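Local coordinates for maternal effect protein oskar (Drosophila melanogaster, PDB 5A4A) that binds RNA through its SGNH-hydrolase-like OSK domain and acts as the germline inducer that drives formation of the fly's germ plasm, at residues G60-G65 with R92-V97. Numbering follows the deposited sequence.
With SO4 (sulfate ion), chain D.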
ATOM      1  N   GLY A  60       3.467   0.497  -8.624  1.00 11.77           N
ATOM      2  CA  GLY A  60       2.957  -0.679  -9.309  1.00 11.43           C
ATOM      3  C   GLY A  60       2.998  -1.972  -8.509  1.00 11.15           C
ATOM      4  O   GLY A  60       2.796  -3.051  -9.078  1.00 14.00           O
ATOM      5  N   LEU A  61       3.246  -1.883  -7.203  1.00  9.44           N
ATOM      6  CA  LEU A  61       3.315  -3.087  -6.368  1.00 10.35           C
ATOM      7  C   LEU A  61       1.932  -3.713  -6.179  1.00 11.61           C
ATOM      8  O   LEU A  61       1.046  -3.117  -5.574  1.00 13.25           O
ATOM      9  CB  LEU A  61       3.929  -2.782  -4.994  1.00 11.57           C
ATOM     10  CG  LEU A  61       4.446  -3.985  -4.192  1.00 16.00           C
ATOM     11  CD1 LEU A  61       5.723  -4.568  -4.827  1.00 15.57           C
ATOM     12  CD2 LEU A  61       4.679  -3.618  -2.733  1.00 15.17           C
ATOM     13  N   THR A  62       1.753  -4.919  -6.701  1.00 10.25           N
ATOM     14  CA  THR A  62       0.522  -5.653  -6.470  1.00  9.53           C
ATOM     15  C   THR A  62       0.690  -6.506  -5.214  1.00 11.31           C
ATOM     16  O   THR A  62       1.772  -6.550  -4.614  1.00 13.67           O
ATOM     17  CB  THR A  62       0.216  -6.595  -7.636  1.00 12.19           C
ATOM     18  OG1 THR A  62       1.322  -7.488  -7.796  1.00 11.91           O
ATOM     19  CG2 THR A  62       0.008  -5.802  -8.945  1.00 14.17           C
ATOM     20  N   ILE A  63      -0.372  -7.209  -4.843  1.00 13.56           N
ATOM     21  CA  ILE A  63      -0.301  -8.132  -3.721  1.00 12.55           C
ATOM     22  C   ILE A  63       0.761  -9.198  -4.004  1.00 11.71           C
ATOM     23  O   ILE A  63       1.604  -9.471  -3.152  1.00 14.58           O
ATOM     24  CB  ILE A  63      -1.665  -8.778  -3.436  1.00 10.55           C
ATOM     25  CG1 ILE A  63      -2.653  -7.727  -2.927  1.00 10.67           C
ATOM     26  CG2 ILE A  63      -1.533  -9.881  -2.399  1.00 13.55           C
ATOM     27  CD1 ILE A  63      -4.115  -8.144  -3.076  1.00 12.75           C
ATOM     28  N   ASN A  64       0.739  -9.776  -5.203  1.00 12.25           N
ATOM     29  CA  ASN A  64       1.785 -10.723  -5.604  1.00 13.25           C
ATOM     30  C   ASN A  64       3.171 -10.085  -5.655  1.00 14.55           C
ATOM     31  O   ASN A  64       4.166 -10.708  -5.278  1.00 15.19           O
ATOM     32  CB  ASN A  64       1.439 -11.396  -6.936  1.00 15.79           C
ATOM     33  CG  ASN A  64       0.428 -12.509  -6.768  1.00 17.40           C
ATOM     34  OD1 ASN A  64       0.023 -12.819  -5.648  1.00 17.43           O
ATOM     35  ND2 ASN A  64       0.008 -13.112  -7.879  1.00 20.00           N
ATOM     36  N   GLY A  65       3.235  -8.834  -6.107  1.00 15.80           N
ATOM     37  CA  GLY A  65       4.483  -8.091  -6.066  1.00 16.63           C
ATOM     38  C   GLY A  65       5.023  -7.979  -4.649  1.00 12.57           C
ATOM     39  O   GLY A  65       6.232  -8.086  -4.428  1.00 16.40           O
ATOM     40  N   ARG A  92      -5.646  -2.744 -12.195  1.00 14.36           N
ATOM     41  CA  ARG A  92      -5.279  -3.598 -13.329  1.00 17.94           C
ATOM     42  C   ARG A  92      -6.418  -4.531 -13.713  1.00 20.75           C
ATOM     43  O   ARG A  92      -6.317  -5.276 -14.689  1.00 22.11           O
ATOM     44  CB  ARG A  92      -4.028  -4.437 -13.027  1.00 18.52           C
ATOM     45  CG  ARG A  92      -2.741  -3.643 -12.997  1.00 28.41           C
ATOM     46  CD  ARG A  92      -1.516  -4.526 -12.742  1.00 31.81           C
ATOM     47  NE  ARG A  92      -0.316  -3.705 -12.607  1.00 36.87           N
ATOM     48  CZ  ARG A  92       0.894  -4.159 -12.297  1.00 32.63           C
ATOM     49  NH1 ARG A  92       1.099  -5.457 -12.084  1.00 23.45           N
ATOM     50  NH2 ARG A  92       1.904  -3.304 -12.205  1.00 28.82           N
ATOM     51  N   GLY A  93      -7.486  -4.507 -12.924  1.00 14.47           N
ATOM     52  CA  GLY A  93      -8.667  -5.297 -13.216  1.00 20.10           C
ATOM     53  C   GLY A  93      -8.523  -6.770 -12.876  1.00 21.16           C
ATOM     54  O   GLY A  93      -9.174  -7.612 -13.490  1.00 23.03           O
ATOM     55  N   LYS A  94      -7.672  -7.094 -11.907  1.00 21.94           N
ATOM     56  CA  LYS A  94      -7.575  -8.480 -11.457  1.00 20.13           C
ATOM     57  C   LYS A  94      -8.914  -8.907 -10.862  1.00 18.44           C
ATOM     58  O   LYS A  94      -9.601  -8.102 -10.228  1.00 15.65           O
ATOM     59  CB  LYS A  94      -6.436  -8.676 -10.445  1.00 22.76           C
ATOM     60  CG  LYS A  94      -5.031  -8.546 -11.046  1.00 28.23           C
ATOM     61  CD  LYS A  94      -4.004  -9.323 -10.221  1.00 35.33           C
ATOM     62  CE  LYS A  94      -2.575  -8.915 -10.561  1.00 40.65           C
ATOM     63  NZ  LYS A  94      -1.571  -9.701  -9.780  1.00 37.96           N
ATOM     64  N   PRO A  95      -9.310 -10.166 -11.098  1.00 22.08           N
ATOM     65  CA  PRO A  95     -10.567 -10.654 -10.527  1.00 21.13           C
ATOM     66  C   PRO A  95     -10.514 -10.583  -9.007  1.00 19.14           C
ATOM     67  O   PRO A  95      -9.479 -10.877  -8.411  1.00 17.42           O
ATOM     68  CB  PRO A  95     -10.620 -12.116 -10.984  1.00 18.89           C
ATOM     69  CG  PRO A  95      -9.720 -12.183 -12.173  1.00 25.34           C
ATOM     70  CD  PRO A  95      -8.644 -11.176 -11.938  1.00 25.30           C
ATOM     71  N   LEU A  96     -11.619 -10.187  -8.388  1.00 19.13           N
ATOM     72  CA  LEU A  96     -11.692 -10.102  -6.928  1.00 16.93           C
ATOM     73  C   LEU A  96     -11.308 -11.409  -6.224  1.00 15.81           C
ATOM     74  O   LEU A  96     -10.586 -11.388  -5.227  1.00 18.34           O
ATOM     75  CB  LEU A  96     -13.083  -9.638  -6.484  1.00 15.06           C
ATOM     76  CG  LEU A  96     -13.303  -9.529  -4.974  1.00 19.69           C
ATOM     77  CD1 LEU A  96     -12.470  -8.400  -4.381  1.00 19.50           C
ATOM     78  CD2 LEU A  96     -14.786  -9.335  -4.660  1.00 23.76           C
ATOM     79  N   VAL A  97     -11.780 -12.545  -6.740  1.00 20.65           N
ATOM     80  CA  VAL A  97     -11.436 -13.836  -6.143  1.00 20.07           C
ATOM     81  C   VAL A  97      -9.924 -14.050  -6.103  1.00 17.65           C
ATOM     82  O   VAL A  97      -9.391 -14.563  -5.120  1.00 17.68           O
ATOM     83  CB  VAL A  97     -12.140 -15.035  -6.848  1.00 24.21           C
ATOM     84  CG1 VAL A  97     -11.724 -15.139  -8.308  1.00 39.51           C
ATOM     85  CG2 VAL A  97     -11.841 -16.336  -6.117  1.00 24.58           C
TER
HETATM   86  S   SO4 D1609      -0.446  -1.975 -15.502  1.00 35.97           S
HETATM   87  O1  SO4 D1609      -1.856  -1.953 -15.888  1.00 34.94           O
HETATM   88  O2  SO4 D1609       0.354  -1.178 -16.436  1.00 28.34           O
HETATM   89  O3  SO4 D1609      -0.311  -1.465 -14.137  1.00 30.73           O
HETATM   90  O4  SO4 D1609       0.037  -3.352 -15.532  1.00 47.04           O
HETATM   91  O   HOH W   1      -1.563  -9.834  -6.992  1.00 16.91           O
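At the N-terminus of helix 63-71 in the SGNH-hydrolase-like OSK domain, the N-cap residue Thr-62 meets two basic side chains, Arg-92 and Lys-94, which reach across from residues 92-94, ahead of helix 96-112. Thr-62 OG1, set between its own backbone N and carbonyl carbon (chi1 58°), accepts the capping bond from Gly-65 N at 2.9 Å. Its methyl CG2 lies over one face of the Arg-92 guanidinium, 3.3 Å from NH1, while O4 of a sulfate ion, probably from the crystallisation liquor, covers the opposite face. This sulfate takes a bent hydrogen bond from Arg-92 NE to its O3 (2.7 Å, 140°) and is also bound by Ser-183 and Lys-184. Extended beyond CG, Lys-94 passes Thr-62 at about a right angle and donates from NZ to a water (2.8 Å), which also accepts from Asn-64 N at 2.9 Å. Asp-89 accepts from Ile-63 N and forms a long, weak ion pair with Lys-94. An alanine in place of Thr-62 would probably leave Gly-65 N without its cap and the guanidinium face turned from the sulfate without its methyl cover. Arg-92 and Lys-184 would probably make the sulfate site attractive to anions, as might be expected of an RNA-binding domain.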